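Local coordinates for protein NAD(P)H dehydrogenase (quinone) (Deinococcus radiodurans, PDB 1YDG) that catalyses the reduction of quinones to quinols with NADH or NADPH, using one FMN per monomer of its homotetramer, at residues Y21-E26 with S119-A124; Y167-T172 with R187-R192. All coordinates share one frame; numbering follows the deposited sequence.

Contact 1 (Y21-E26 with S119-A124)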
loop_
_atom_site.group_PDB
_atom_site.type_symbol
_atom_site.label_atom_id
_atom_site.label_comp_id
_atom_site.label_asym_id
_atom_site.label_seq_id
_atom_site.Cartn_x
_atom_site.Cartn_y
_atom_site.Cartn_z
ATOM N N TYR B 21 5.691 2.103 -24.102
ATOM C CA TYR B 21 6.714 2.491 -25.051
ATOM C C TYR B 21 6.534 3.973 -25.435
ATOM O O TYR B 21 7.505 4.727 -25.464
ATOM C CB TYR B 21 6.678 1.570 -26.279
ATOM C CG TYR B 21 7.731 1.825 -27.346
ATOM C CD1 TYR B 21 9.043 2.146 -27.006
ATOM C CD2 TYR B 21 7.422 1.693 -28.704
ATOM C CE1 TYR B 21 10.014 2.370 -27.990
ATOM C CE2 TYR B 21 8.381 1.905 -29.686
ATOM C CZ TYR B 21 9.681 2.245 -29.324
ATOM O OH TYR B 21 10.655 2.452 -30.287
ATOM N N ALA B 22 5.306 4.398 -25.714
ATOM C CA ALA B 22 5.066 5.822 -26.041
ATOM C C ALA B 22 5.455 6.708 -24.846
ATOM O O ALA B 22 6.096 7.744 -25.006
ATOM C CB ALA B 22 3.611 6.050 -26.411
ATOM N N MET B 23 5.084 6.267 -23.647
ATOM C CA MET B 23 5.410 7.016 -22.440
ATOM C C MET B 23 6.908 7.091 -22.234
ATOM O O MET B 23 7.423 8.131 -21.893
ATOM C CB MET B 23 4.768 6.365 -21.205
ATOM C CG MET B 23 3.254 6.402 -21.191
ATOM S SD MET B 23 2.572 5.457 -19.826
ATOM C CE MET B 23 3.034 6.490 -18.475
ATOM N N ALA B 24 7.595 5.965 -22.429
ATOM C CA ALA B 24 9.025 5.891 -22.197
ATOM C C ALA B 24 9.792 6.730 -23.201
ATOM O O ALA B 24 10.772 7.386 -22.839
ATOM C CB ALA B 24 9.491 4.456 -22.215
ATOM N N GLN B 25 9.328 6.744 -24.451
ATOM C CA GLN B 25 9.921 7.631 -25.458
ATOM C C GLN B 25 9.770 9.093 -25.059
ATOM O O GLN B 25 10.714 9.868 -25.195
ATOM C CB GLN B 25 9.316 7.397 -26.842
ATOM C CG GLN B 25 9.569 6.019 -27.430
ATOM C CD GLN B 25 8.941 5.869 -28.812
ATOM O OE1 GLN B 25 9.491 6.353 -29.794
ATOM N NE2 GLN B 25 7.777 5.231 -28.883
ATOM N N GLU B 26 8.601 9.469 -24.547
ATOM C CA GLU B 26 8.378 10.847 -24.068
ATOM C C GLU B 26 9.317 11.181 -22.909
ATOM O O GLU B 26 9.938 12.261 -22.870
ATOM C CB GLU B 26 6.899 11.038 -23.672
ATOM C CG GLU B 26 6.498 12.478 -23.403
ATOM C CD GLU B 26 6.480 13.355 -24.662
ATOM O OE1 GLU B 26 6.116 12.873 -25.750
ATOM O OE2 GLU B 26 6.828 14.539 -24.558
ATOM N N SER B 119 11.966 7.254 -9.773
ATOM C CA SER B 119 10.532 7.540 -9.879
ATOM C C SER B 119 9.909 6.522 -10.827
ATOM O O SER B 119 10.618 5.730 -11.459
ATOM C CB SER B 119 10.285 8.967 -10.362
ATOM O OG SER B 119 10.389 9.067 -11.760
ATOM N N ALA B 120 8.585 6.503 -10.889
ATOM C CA ALA B 120 7.896 5.457 -11.613
ATOM C C ALA B 120 6.685 5.977 -12.376
ATOM O O ALA B 120 6.164 7.046 -12.085
ATOM C CB ALA B 120 7.490 4.344 -10.644
ATOM N N MET B 121 6.257 5.199 -13.362
ATOM C CA MET B 121 5.136 5.538 -14.241
ATOM C C MET B 121 4.376 4.271 -14.525
ATOM O O MET B 121 4.920 3.159 -14.416
ATOM C CB MET B 121 5.601 6.115 -15.583
ATOM C CG MET B 121 6.445 7.363 -15.500
ATOM S SD MET B 121 6.884 8.059 -17.122
ATOM C CE MET B 121 7.583 6.667 -17.960
ATOM N N THR B 122 3.110 4.429 -14.878
ATOM C CA THR B 122 2.268 3.282 -15.154
ATOM C C THR B 122 1.104 3.579 -16.108
ATOM O O THR B 122 0.902 4.717 -16.551
ATOM C CB THR B 122 1.743 2.694 -13.816
ATOM O OG1 THR B 122 1.194 1.388 -14.027
ATOM C CG2 THR B 122 0.706 3.631 -13.176
ATOM N N SER B 123 0.344 2.531 -16.404
ATOM C CA SER B 123 -0.933 2.659 -17.116
ATOM C C SER B 123 -1.909 1.532 -16.805
ATOM O O SER B 123 -1.512 0.455 -16.364
ATOM C CB SER B 123 -0.704 2.672 -18.620
ATOM O OG SER B 123 -0.080 1.478 -19.012
ATOM N N ALA B 124 -3.194 1.800 -17.053
ATOM C CA ALA B 124 -4.236 0.778 -17.019
ATOM C C ALA B 124 -5.316 1.113 -18.036
ATOM O O ALA B 124 -5.345 2.229 -18.566
ATOM C CB ALA B 124 -4.850 0.692 -15.641
#
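Met23 and Met121 carry this contact, where the axis of helix segment 21-26 passes 9.7 Å from that of strand segment 119-124 and the two run nearly antiparallel, at 150°. This is helix-on-sheet packing in the flavodoxin-like fold. The FMN-binding run Ser15 to Gly20 leads into helix 19-33, and strand 117-124 is an inner strand of the sheet, between strands 81-89 and 170-172. At the closest pairing of the backbones, Met23 CA lies 8.3 Å from Met121 CA. Both residues point their CB toward the other segment.

Met23 reaches across to the strand. Its CG sits anti to the carbonyl carbon, chi1 -66°, and the chain then runs straight to SD before it bends at chi3. The bend brings the methyl CE against the strand backbone and against Met121 CB, which lies 3.9 Å from Met23 CE. Met121 travels the other way, so the two chains slide past each other. Its own terminal methyl ends near the helix backbone, with Met121 CE 4.2 Å from Met23 O. Ile186 of helix 180-204 packs on both methionines. Further along the strand, Ser123 CB is at the limit of contact, 4.5 Å from Met23 SD. Thr122 CB points away from the helix, and its OG1 is hydrogen-bonded to Ser86 O. Thr122 O points across the sheet toward Val171, and Met23 CE comes up beside it at 3.4 Å.

Contact 2 (Y167-T172 with R187-R192)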
loop_
_atom_site.group_PDB
_atom_site.type_symbol
_atom_site.label_atom_id
_atom_site.label_comp_id
_atom_site.label_asym_id
_atom_site.label_seq_id
_atom_site.Cartn_x
_atom_site.Cartn_y
_atom_site.Cartn_z
ATOM N N TYR B 167 2.062 10.470 -7.528
ATOM C CA TYR B 167 2.987 9.342 -7.330
ATOM C C TYR B 167 3.811 9.106 -8.575
ATOM O O TYR B 167 4.889 8.544 -8.501
ATOM C CB TYR B 167 2.240 8.048 -6.954
ATOM C CG TYR B 167 1.293 8.162 -5.776
ATOM C CD1 TYR B 167 0.069 7.498 -5.783
ATOM C CD2 TYR B 167 1.607 8.930 -4.653
ATOM C CE1 TYR B 167 -0.820 7.607 -4.716
ATOM C CE2 TYR B 167 0.708 9.028 -3.556
ATOM C CZ TYR B 167 -0.489 8.369 -3.607
ATOM O OH TYR B 167 -1.379 8.440 -2.560
ATOM N N GLY B 168 3.294 9.547 -9.715
ATOM C CA GLY B 168 3.937 9.326 -10.993
ATOM C C GLY B 168 2.928 9.338 -12.124
ATOM O O GLY B 168 1.744 9.106 -11.921
ATOM N N ALA B 169 3.414 9.601 -13.323
ATOM C CA ALA B 169 2.563 9.650 -14.516
ATOM C C ALA B 169 1.804 8.343 -14.651
ATOM O O ALA B 169 2.368 7.266 -14.466
ATOM C CB ALA B 169 3.402 9.912 -15.772
ATOM N N SER B 170 0.510 8.444 -14.918
ATOM C CA SER B 170 -0.298 7.266 -15.170
ATOM C C SER B 170 -1.368 7.579 -16.189
ATOM O O SER B 170 -2.125 8.547 -16.050
ATOM C CB SER B 170 -0.891 6.669 -13.884
ATOM O OG SER B 170 -1.834 7.514 -13.282
ATOM N N VAL B 171 -1.386 6.741 -17.215
ATOM C CA VAL B 171 -2.146 6.933 -18.421
ATOM C C VAL B 171 -3.242 5.873 -18.484
ATOM O O VAL B 171 -3.024 4.730 -18.080
ATOM C CB VAL B 171 -1.207 6.778 -19.625
ATOM C CG1 VAL B 171 -1.974 6.681 -20.930
ATOM C CG2 VAL B 171 -0.210 7.925 -19.662
ATOM N N THR B 172 -4.415 6.255 -18.987
ATOM C CA THR B 172 -5.487 5.296 -19.257
ATOM C C THR B 172 -5.306 4.763 -20.683
ATOM O O THR B 172 -5.427 5.508 -21.667
ATOM C CB THR B 172 -6.875 5.909 -19.038
ATOM O OG1 THR B 172 -6.962 6.400 -17.696
ATOM C CG2 THR B 172 -7.971 4.867 -19.228
ATOM N N ARG B 187 6.996 14.634 -18.983
ATOM C CA ARG B 187 8.119 15.563 -19.191
ATOM C C ARG B 187 8.580 16.234 -17.901
ATOM O O ARG B 187 9.783 16.344 -17.628
ATOM C CB ARG B 187 7.752 16.654 -20.214
ATOM C CG ARG B 187 7.561 16.169 -21.654
ATOM C CD ARG B 187 7.619 17.324 -22.703
ATOM N NE ARG B 187 6.501 18.286 -22.630
ATOM C CZ ARG B 187 5.318 18.160 -23.247
ATOM N NH1 ARG B 187 5.030 17.095 -23.987
ATOM N NH2 ARG B 187 4.398 19.108 -23.112
ATOM N N HIS B 188 7.624 16.711 -17.121
ATOM C CA HIS B 188 7.919 17.412 -15.880
ATOM C C HIS B 188 8.538 16.478 -14.850
ATOM O O HIS B 188 9.548 16.820 -14.206
ATOM C CB HIS B 188 6.654 18.067 -15.310
ATOM C CG HIS B 188 6.825 18.581 -13.912
ATOM N ND1 HIS B 188 7.563 19.713 -13.621
ATOM C CD2 HIS B 188 6.400 18.091 -12.720
ATOM C CE1 HIS B 188 7.568 19.906 -12.310
ATOM N NE2 HIS B 188 6.863 18.940 -11.743
ATOM N N GLN B 189 7.929 15.308 -14.704
ATOM C CA GLN B 189 8.440 14.264 -13.798
ATOM C C GLN B 189 9.918 13.973 -14.034
ATOM O O GLN B 189 10.697 13.930 -13.086
ATOM C CB GLN B 189 7.644 12.980 -13.938
ATOM C CG GLN B 189 8.087 11.871 -12.974
ATOM C CD GLN B 189 7.238 10.639 -13.065
ATOM O OE1 GLN B 189 6.042 10.716 -13.353
ATOM N NE2 GLN B 189 7.847 9.468 -12.803
ATOM N N VAL B 190 10.281 13.796 -15.298
ATOM C CA VAL B 190 11.642 13.443 -15.688
ATOM C C VAL B 190 12.566 14.652 -15.568
ATOM O O VAL B 190 13.652 14.540 -15.024
ATOM C CB VAL B 190 11.686 12.868 -17.121
ATOM C CG1 VAL B 190 13.140 12.572 -17.565
ATOM C CG2 VAL B 190 10.839 11.583 -17.221
ATOM N N ARG B 191 12.121 15.813 -16.058
ATOM C CA ARG B 191 12.922 17.031 -15.990
ATOM C C ARG B 191 13.260 17.330 -14.519
ATOM O O ARG B 191 14.392 17.626 -14.158
ATOM C CB ARG B 191 12.164 18.189 -16.672
ATOM C CG ARG B 191 12.743 19.586 -16.487
ATOM C CD ARG B 191 11.955 20.634 -17.299
ATOM N NE ARG B 191 10.613 20.844 -16.731
ATOM C CZ ARG B 191 9.440 20.581 -17.333
ATOM N NH1 ARG B 191 9.372 20.109 -18.581
ATOM N NH2 ARG B 191 8.305 20.816 -16.670
ATOM N N ARG B 192 12.257 17.206 -13.673
ATOM C CA ARG B 192 12.421 17.450 -12.257
ATOM C C ARG B 192 13.397 16.473 -11.623
ATOM O O ARG B 192 14.262 16.872 -10.852
ATOM C CB ARG B 192 11.059 17.344 -11.600
ATOM C CG ARG B 192 11.097 17.296 -10.116
ATOM C CD ARG B 192 9.660 17.249 -9.576
ATOM N NE ARG B 192 9.690 16.819 -8.190
ATOM C CZ ARG B 192 10.035 17.599 -7.182
ATOM N NH1 ARG B 192 10.369 18.868 -7.401
ATOM N NH2 ARG B 192 10.052 17.110 -5.954
#
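Gln189 of helix 180-204 reaches the backbone of Gly168 and Ala169. The backbones are closest at Gly168 and Gln189, whose CA atoms are 7.2 Å apart. The contact joins the C-terminal helix of the flavodoxin-like fold to the segment that carries strand 170-172.

Gln189 CB points toward the 167-172 segment. CG stands opposite the backbone N, chi1 -177°, and the chain stays extended through CD. This full reach carries the amide from the helix to the 168-169 backbone. On the way the side chain packs on Met121 and Pro152. Gln189 CD comes next, 4.0 Å from Ala169 N and 4.1 Å from Gly168 CA. The oxygen makes the bond: Ala169 N donates to Gln189 OE1 at 2.9 Å. The N-H...O angle is 159°, and the donor lies in the plane of the amide carbonyl. Gly168 and Ala169 also pack around this oxygen. Gly168 CA is 3.5 Å from Gln189 OE1, and Ala169 CB is 3.7 Å from Gln189 OE1. The other branch of the amide, NE2, turns to strand 117-124, where it is hydrogen-bonded to Ser119 OG and Ala120 O.

Tyr167 points away from the helix, and its hydroxyl is hydrogen-bonded to His144 of the second subunit and Thr133 of the third. The segment therefore also belongs to the tetramer interface.

The two ends of the Gln189 amide have different jobs. OE1 accepts from a backbone N-H, and NE2 donates to two oxygens. This pattern fixes which end is oxygen and which is nitrogen, and it holds the buried amide against rotation about its last bond.

How the contacts relate
Contact 1 and contact 2 meet on neighbouring parallel strands of one sheet, their centres 8 Å apart. A probable backbone hydrogen bond joins the strands, with Thr122 N 3.0 Å from Ala169 O. Farther along, Ser123 CB packs 3.1 Å from Val171 O. Thr122 CG2 also packs 3.5 Å from Ser170 CB. Glu26 OE2 of contact 1 forms a salt bridge with Arg187 NH1 of contact 2, tying helix 19-33 to helix 180-204. Contact 1 includes Ser123 and Ala124 of the FMN site. Contact 2 lies farther from the site, with the Ala169 side chain about 9 Å from that of Ser123.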